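Local coordinates for acetylornithine aminotransferase (Aquifex aeolicus, PDB 2EH6), which catalyses the pyridoxal-phosphate-dependent transfer of an amino group from N(2)-acetyl-L-ornithine to 2-oxoglutarate, a step of arginine biosynthesis, at residues A[101-112]-A[252-263]. Numbering follows the deposited sequence.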
ATOM      1  N   ALA A 101      -3.559  -9.536   2.688  1.00 23.67           N
ATOM      2  CA  ALA A 101      -3.722  -9.866   4.105  1.00 25.29           C
ATOM      3  C   ALA A 101      -4.772 -10.959   4.282  1.00 25.22           C
ATOM      4  O   ALA A 101      -4.626 -11.829   5.139  1.00 24.42           O
ATOM      5  CB  ALA A 101      -4.127  -8.623   4.900  1.00 23.48           C
ATOM      6  N   ALA A 102      -5.827 -10.905   3.472  1.00 24.10           N
ATOM      7  CA  ALA A 102      -6.898 -11.896   3.544  1.00 24.85           C
ATOM      8  C   ALA A 102      -6.404 -13.286   3.146  1.00 25.93           C
ATOM      9  O   ALA A 102      -6.708 -14.273   3.820  1.00 23.93           O
ATOM     10  CB  ALA A 102      -8.062 -11.485   2.647  1.00 26.44           C
ATOM     11  N   ILE A 103      -5.656 -13.355   2.047  1.00 25.95           N
ATOM     12  CA  ILE A 103      -5.103 -14.615   1.552  1.00 25.14           C
ATOM     13  C   ILE A 103      -4.178 -15.227   2.596  1.00 26.34           C
ATOM     14  O   ILE A 103      -4.213 -16.434   2.850  1.00 26.38           O
ATOM     15  CB  ILE A 103      -4.310 -14.392   0.244  1.00 26.14           C
ATOM     16  CG1 ILE A 103      -5.277 -14.002  -0.878  1.00 24.75           C
ATOM     17  CG2 ILE A 103      -3.512 -15.649  -0.124  1.00 25.53           C
ATOM     18  CD1 ILE A 103      -4.587 -13.555  -2.149  1.00 27.34           C
ATOM     19  N   LYS A 104      -3.351 -14.390   3.208  1.00 25.54           N
ATOM     20  CA  LYS A 104      -2.427 -14.857   4.231  1.00 25.92           C
ATOM     21  C   LYS A 104      -3.175 -15.370   5.458  1.00 26.97           C
ATOM     22  O   LYS A 104      -2.859 -16.445   5.982  1.00 27.89           O
ATOM     23  CB  LYS A 104      -1.468 -13.735   4.640  1.00 23.54           C
ATOM     24  CG  LYS A 104      -0.537 -13.299   3.522  1.00 25.58           C
ATOM     25  CD  LYS A 104       0.469 -12.247   3.979  1.00 25.38           C
ATOM     26  CE  LYS A 104       1.454 -12.803   4.994  1.00 26.92           C
ATOM     27  NZ  LYS A 104       2.451 -11.781   5.431  1.00 26.33           N
ATOM     28  N   LEU A 105      -4.169 -14.610   5.908  1.00 27.10           N
ATOM     29  CA  LEU A 105      -4.955 -14.996   7.083  1.00 29.01           C
ATOM     30  C   LEU A 105      -5.678 -16.326   6.872  1.00 29.36           C
ATOM     31  O   LEU A 105      -5.734 -17.162   7.775  1.00 30.75           O
ATOM     32  CB  LEU A 105      -5.985 -13.908   7.420  1.00 26.35           C
ATOM     33  CG  LEU A 105      -6.918 -14.187   8.608  1.00 26.81           C
ATOM     34  CD1 LEU A 105      -6.123 -14.292   9.896  1.00 25.52           C
ATOM     35  CD2 LEU A 105      -7.937 -13.065   8.721  1.00 26.48           C
ATOM     36  N   ALA A 106      -6.231 -16.513   5.678  1.00 28.91           N
ATOM     37  CA  ALA A 106      -6.954 -17.732   5.348  1.00 30.26           C
ATOM     38  C   ALA A 106      -6.034 -18.950   5.372  1.00 32.24           C
ATOM     39  O   ALA A 106      -6.408 -20.002   5.890  1.00 31.12           O
ATOM     40  CB  ALA A 106      -7.601 -17.595   3.984  1.00 28.51           C
ATOM     41  N   ARG A 107      -4.840 -18.813   4.799  1.00 31.60           N
ATOM     42  CA  ARG A 107      -3.889 -19.920   4.788  1.00 30.77           C
ATOM     43  C   ARG A 107      -3.409 -20.254   6.191  1.00 31.78           C
ATOM     44  O   ARG A 107      -3.393 -21.424   6.579  1.00 32.43           O
ATOM     45  CB  ARG A 107      -2.686 -19.608   3.891  1.00 29.41           C
ATOM     46  CG  ARG A 107      -2.953 -19.880   2.424  1.00 29.57           C
ATOM     47  CD  ARG A 107      -1.702 -19.792   1.575  1.00 28.73           C
ATOM     48  NE  ARG A 107      -1.985 -20.215   0.202  1.00 28.02           N
ATOM     49  CZ  ARG A 107      -1.122 -20.131  -0.805  1.00 27.32           C
ATOM     50  NH1 ARG A 107       0.096 -19.636  -0.605  1.00 28.62           N
ATOM     51  NH2 ARG A 107      -1.480 -20.535  -2.018  1.00 27.75           N
ATOM     52  N   LYS A 108      -3.028 -19.238   6.960  1.00 30.53           N
ATOM     53  CA  LYS A 108      -2.552 -19.488   8.313  1.00 31.54           C
ATOM     54  C   LYS A 108      -3.665 -20.053   9.192  1.00 33.21           C
ATOM     55  O   LYS A 108      -3.412 -20.879  10.075  1.00 31.76           O
ATOM     56  CB  LYS A 108      -1.986 -18.215   8.942  1.00 32.21           C
ATOM     57  CG  LYS A 108      -1.365 -18.469  10.297  1.00 31.13           C
ATOM     58  CD  LYS A 108      -0.459 -17.349  10.741  1.00 32.53           C
ATOM     59  CE  LYS A 108       0.184 -17.683  12.073  1.00 30.74           C
ATOM     60  NZ  LYS A 108      -0.850 -17.909  13.131  1.00 31.20           N
ATOM     61  N   TYR A 109      -4.895 -19.620   8.935  1.00 33.04           N
ATOM     62  CA  TYR A 109      -6.045 -20.094   9.694  1.00 34.94           C
ATOM     63  C   TYR A 109      -6.093 -21.624   9.712  1.00 35.66           C
ATOM     64  O   TYR A 109      -6.170 -22.241  10.778  1.00 36.45           O
ATOM     65  CB  TYR A 109      -7.335 -19.562   9.073  1.00 33.06           C
ATOM     66  CG  TYR A 109      -8.593 -20.136   9.685  1.00 32.14           C
ATOM     67  CD1 TYR A 109      -8.951 -19.842  10.997  1.00 33.01           C
ATOM     68  CD2 TYR A 109      -9.430 -20.970   8.945  1.00 33.82           C
ATOM     69  CE1 TYR A 109     -10.118 -20.358  11.560  1.00 33.99           C
ATOM     70  CE2 TYR A 109     -10.599 -21.496   9.498  1.00 34.73           C
ATOM     71  CZ  TYR A 109     -10.935 -21.184  10.804  1.00 35.77           C
ATOM     72  OH  TYR A 109     -12.089 -21.697  11.354  1.00 38.64           O
ATOM     73  N   TRP A 110      -6.045 -22.224   8.525  1.00 34.77           N
ATOM     74  CA  TRP A 110      -6.095 -23.676   8.393  1.00 36.01           C
ATOM     75  C   TRP A 110      -4.848 -24.358   8.934  1.00 36.37           C
ATOM     76  O   TRP A 110      -4.916 -25.491   9.408  1.00 37.38           O
ATOM     77  CB  TRP A 110      -6.329 -24.066   6.931  1.00 33.97           C
ATOM     78  CG  TRP A 110      -7.690 -23.680   6.436  1.00 36.65           C
ATOM     79  CD1 TRP A 110      -7.980 -22.808   5.425  1.00 36.48           C
ATOM     80  CD2 TRP A 110      -8.951 -24.141   6.941  1.00 35.90           C
ATOM     81  NE1 TRP A 110      -9.342 -22.698   5.270  1.00 36.13           N
ATOM     82  CE2 TRP A 110      -9.961 -23.506   6.186  1.00 35.13           C
ATOM     83  CE3 TRP A 110      -9.325 -25.033   7.959  1.00 37.17           C
ATOM     84  CZ2 TRP A 110     -11.324 -23.733   6.416  1.00 35.99           C
ATOM     85  CZ3 TRP A 110     -10.683 -25.258   8.188  1.00 35.69           C
ATOM     86  CH2 TRP A 110     -11.663 -24.610   7.418  1.00 36.36           C
ATOM     87  N   ARG A 111      -3.710 -23.675   8.866  1.00 36.54           N
ATOM     88  CA  ARG A 111      -2.468 -24.228   9.391  1.00 37.34           C
ATOM     89  C   ARG A 111      -2.552 -24.307  10.911  1.00 38.41           C
ATOM     90  O   ARG A 111      -2.098 -25.282  11.518  1.00 37.40           O
ATOM     91  CB  ARG A 111      -1.271 -23.358   8.989  1.00 36.80           C
ATOM     92  CG  ARG A 111      -0.829 -23.537   7.548  1.00 36.68           C
ATOM     93  CD  ARG A 111      -0.029 -24.822   7.369  1.00 36.65           C
ATOM     94  NE  ARG A 111       1.331 -24.707   7.895  1.00 36.63           N
ATOM     95  CZ  ARG A 111       2.335 -24.099   7.266  1.00 36.49           C
ATOM     96  NH1 ARG A 111       2.141 -23.544   6.076  1.00 36.90           N
ATOM     97  NH2 ARG A 111       3.539 -24.050   7.822  1.00 35.57           N
ATOM     98  N   ASP A 112      -3.133 -23.285  11.531  1.00 37.54           N
ATOM     99  CA  ASP A 112      -3.284 -23.298  12.984  1.00 40.86           C
ATOM    100  C   ASP A 112      -4.187 -24.445  13.445  1.00 41.41           C
ATOM    101  O   ASP A 112      -4.109 -24.930  14.568  1.00 42.86           O
ATOM    102  CB  ASP A 112      -3.902 -21.964  13.422  1.00 40.40           C
ATOM    103  CG  ASP A 112      -2.920 -20.823  13.190  1.00 41.42           C
ATOM    104  OD1 ASP A 112      -1.720 -21.054  13.336  1.00 39.17           O
ATOM    105  OD2 ASP A 112      -3.365 -19.711  12.909  1.00 42.43           O
ATOM    106  N   ILE A 252      -8.899  -5.412   6.224  1.00 24.75           N
ATOM    107  CA  ILE A 252      -9.631  -6.652   6.099  1.00 22.84           C
ATOM    108  C   ILE A 252     -10.359  -6.747   7.427  1.00 24.33           C
ATOM    109  O   ILE A 252      -9.853  -6.291   8.462  1.00 21.08           O
ATOM    110  CB  ILE A 252      -8.735  -7.900   5.917  1.00 25.05           C
ATOM    111  CG1 ILE A 252      -7.767  -8.044   7.087  1.00 24.78           C
ATOM    112  CG2 ILE A 252      -8.021  -7.833   4.581  1.00 24.08           C
ATOM    113  CD1 ILE A 252      -7.067  -9.407   7.108  1.00 28.34           C
ATOM    114  N   LEU A 253     -11.566  -7.286   7.379  1.00 22.54           N
ATOM    115  CA  LEU A 253     -12.376  -7.473   8.568  1.00 25.49           C
ATOM    116  C   LEU A 253     -12.663  -8.962   8.530  1.00 24.28           C
ATOM    117  O   LEU A 253     -13.103  -9.485   7.506  1.00 24.94           O
ATOM    118  CB  LEU A 253     -13.680  -6.670   8.468  1.00 25.18           C
ATOM    119  CG  LEU A 253     -14.492  -6.473   9.755  1.00 26.57           C
ATOM    120  CD1 LEU A 253     -15.650  -5.529   9.483  1.00 25.25           C
ATOM    121  CD2 LEU A 253     -14.993  -7.814  10.275  1.00 26.24           C
ATOM    122  N   ALA A 254     -12.387  -9.646   9.634  1.00 25.14           N
ATOM    123  CA  ALA A 254     -12.597 -11.088   9.705  1.00 26.41           C
ATOM    124  C   ALA A 254     -13.324 -11.454  10.984  1.00 26.43           C
ATOM    125  O   ALA A 254     -13.063 -10.882  12.041  1.00 27.59           O
ATOM    126  CB  ALA A 254     -11.251 -11.817   9.648  1.00 24.70           C
ATOM    127  N   ARG A 255     -14.236 -12.413  10.898  1.00 29.60           N
ATOM    128  CA  ARG A 255     -14.954 -12.808  12.096  1.00 29.60           C
ATOM    129  C   ARG A 255     -13.939 -13.317  13.119  1.00 29.78           C
ATOM    130  O   ARG A 255     -12.867 -13.818  12.757  1.00 27.70           O
ATOM    131  CB  ARG A 255     -16.026 -13.859  11.764  1.00 31.87           C
ATOM    132  CG  ARG A 255     -15.531 -15.165  11.191  1.00 31.30           C
ATOM    133  CD  ARG A 255     -16.728 -16.013  10.742  1.00 33.78           C
ATOM    134  NE  ARG A 255     -16.326 -17.348  10.316  1.00 33.69           N
ATOM    135  CZ  ARG A 255     -15.883 -18.295  11.137  1.00 35.46           C
ATOM    136  NH1 ARG A 255     -15.787 -18.061  12.442  1.00 35.59           N
ATOM    137  NH2 ARG A 255     -15.516 -19.473  10.650  1.00 37.27           N
ATOM    138  N   GLU A 256     -14.274 -13.137  14.393  1.00 31.62           N
ATOM    139  CA  GLU A 256     -13.439 -13.522  15.533  1.00 34.16           C
ATOM    140  C   GLU A 256     -12.578 -14.774  15.418  1.00 34.91           C
ATOM    141  O   GLU A 256     -11.374 -14.733  15.678  1.00 34.53           O
ATOM    142  CB  GLU A 256     -14.314 -13.678  16.777  1.00 35.37           C
ATOM    143  CG  GLU A 256     -14.806 -12.395  17.389  1.00 38.02           C
ATOM    144  CD  GLU A 256     -13.697 -11.584  18.018  1.00 38.52           C
ATOM    145  OE1 GLU A 256     -12.640 -12.155  18.360  1.00 37.90           O
ATOM    146  OE2 GLU A 256     -13.894 -10.368  18.184  1.00 40.40           O
ATOM    147  N   GLU A 257     -13.195 -15.893  15.060  1.00 36.39           N
ATOM    148  CA  GLU A 257     -12.459 -17.147  14.972  1.00 37.07           C
ATOM    149  C   GLU A 257     -11.328 -17.164  13.955  1.00 36.03           C
ATOM    150  O   GLU A 257     -10.272 -17.738  14.210  1.00 36.06           O
ATOM    151  CB  GLU A 257     -13.407 -18.306  14.679  1.00 38.14           C
ATOM    152  CG  GLU A 257     -12.670 -19.620  14.511  1.00 41.04           C
ATOM    153  CD  GLU A 257     -13.585 -20.765  14.185  1.00 41.75           C
ATOM    154  OE1 GLU A 257     -14.580 -20.544  13.464  1.00 41.50           O
ATOM    155  OE2 GLU A 257     -13.298 -21.891  14.639  1.00 45.34           O
ATOM    156  N   VAL A 258     -11.542 -16.552  12.798  1.00 35.37           N
ATOM    157  CA  VAL A 258     -10.497 -16.531  11.787  1.00 33.97           C
ATOM    158  C   VAL A 258      -9.427 -15.511  12.183  1.00 34.05           C
ATOM    159  O   VAL A 258      -8.229 -15.787  12.096  1.00 33.36           O
ATOM    160  CB  VAL A 258     -11.078 -16.187  10.397  1.00 34.48           C
ATOM    161  CG1 VAL A 258      -9.971 -16.173   9.352  1.00 35.40           C
ATOM    162  CG2 VAL A 258     -12.138 -17.212  10.016  1.00 34.14           C
ATOM    163  N   ALA A 259      -9.868 -14.345  12.645  1.00 32.81           N
ATOM    164  CA  ALA A 259      -8.961 -13.278  13.050  1.00 32.51           C
ATOM    165  C   ALA A 259      -7.909 -13.734  14.053  1.00 33.48           C
ATOM    166  O   ALA A 259      -6.810 -13.178  14.111  1.00 30.80           O
ATOM    167  CB  ALA A 259      -9.757 -12.114  13.629  1.00 32.23           C
ATOM    168  N   GLN A 260      -8.250 -14.746  14.843  1.00 34.33           N
ATOM    169  CA  GLN A 260      -7.337 -15.269  15.850  1.00 34.20           C
ATOM    170  C   GLN A 260      -5.982 -15.648  15.275  1.00 31.90           C
ATOM    171  O   GLN A 260      -4.960 -15.475  15.931  1.00 31.63           O
ATOM    172  CB  GLN A 260      -7.946 -16.503  16.538  1.00 37.14           C
ATOM    173  CG  GLN A 260      -9.253 -16.249  17.278  1.00 40.54           C
ATOM    174  CD  GLN A 260      -9.113 -15.215  18.381  1.00 44.84           C
ATOM    175  OE1 GLN A 260      -8.320 -15.384  19.310  1.00 47.36           O
ATOM    176  NE2 GLN A 260      -9.889 -14.134  18.285  1.00 46.35           N
ATOM    177  N   SER A 261      -5.978 -16.162  14.049  1.00 32.04           N
ATOM    178  CA  SER A 261      -4.750 -16.599  13.397  1.00 33.13           C
ATOM    179  C   SER A 261      -3.705 -15.525  13.124  1.00 33.44           C
ATOM    180  O   SER A 261      -2.543 -15.842  12.884  1.00 33.52           O
ATOM    181  CB  SER A 261      -5.077 -17.330  12.097  1.00 35.89           C
ATOM    182  OG  SER A 261      -5.691 -18.578  12.373  1.00 40.92           O
ATOM    183  N   PHE A 262      -4.101 -14.261  13.131  1.00 32.63           N
ATOM    184  CA  PHE A 262      -3.115 -13.213  12.920  1.00 33.14           C
ATOM    185  C   PHE A 262      -2.509 -12.938  14.286  1.00 33.86           C
ATOM    186  O   PHE A 262      -2.935 -12.045  15.014  1.00 34.40           O
ATOM    187  CB  PHE A 262      -3.762 -11.959  12.329  1.00 32.52           C
ATOM    188  CG  PHE A 262      -3.407 -11.717  10.880  1.00 32.51           C
ATOM    189  CD1 PHE A 262      -2.864 -12.734  10.098  1.00 32.43           C
ATOM    190  CD2 PHE A 262      -3.647 -10.476  10.290  1.00 33.04           C
ATOM    191  CE1 PHE A 262      -2.565 -12.523   8.750  1.00 33.56           C
ATOM    192  CE2 PHE A 262      -3.353 -10.254   8.943  1.00 32.43           C
ATOM    193  CZ  PHE A 262      -2.811 -11.277   8.171  1.00 32.84           C
ATOM    194  N   THR A 263      -1.513 -13.749  14.626  1.00 35.08           N
ATOM    195  CA  THR A 263      -0.813 -13.664  15.896  1.00 34.69           C
ATOM    196  C   THR A 263       0.355 -12.686  15.812  1.00 36.93           C
ATOM    197  O   THR A 263       0.759 -12.280  14.721  1.00 37.98           O
ATOM    198  CB  THR A 263      -0.290 -15.054  16.310  1.00 33.52           C
ATOM    199  OG1 THR A 263       0.508 -15.602  15.252  1.00 32.19           O
ATOM    200  CG2 THR A 263      -1.453 -15.993  16.600  1.00 33.01           C
TER
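In the cofactor-binding domain of this class-III aminotransferase, helix 95-112 packs against the C-terminal half of strand 250-255 and the turn of helix after it, with L105 the side chain most covered. L105 holds its CG trans to N (chi1 178°), which turns the branch to the strand. CD2 meets A254 CB at 3.7 Å, and CD1 lies against the F262 ring, while CG rests on V258 CG1. The F262 ring takes L105 CB over one face and brings CZ to 3.6 Å from A101 O. Nearer the cofactor end, I252 CD1 packs against A101 CB at 3.8 Å. One turn beyond L105, Y109 lies alongside 257-258, with V258 CG2 over one ring face in a CH-pi contact, 4.2 Å from the centroid. That same methyl covers the guanidinium of R255, which grips E257 OE1 through NH1 and NH2 and reaches D235 through NE.

The polar bonds gather around K108, D112 and S261. S261 OG donates to the anti lone pair of D112 OD2 (2.6 Å), and K108 NZ takes the syn one. K108 runs extended and bends only at its last torsion, bringing NZ within 2.7 Å of S261 O, on a lone pair in the carbonyl plane. One ammonium thus joins a carboxylate to the type I turn 259-262.

Strand 250-255 lies between strands 87-92 and 236-239 in the large mixed sheet; A101 also touches F90, and A102 and V258 both touch V236. K104 NZ donates to R130 O, and R107 NH1 to F147 O, both of the second subunit.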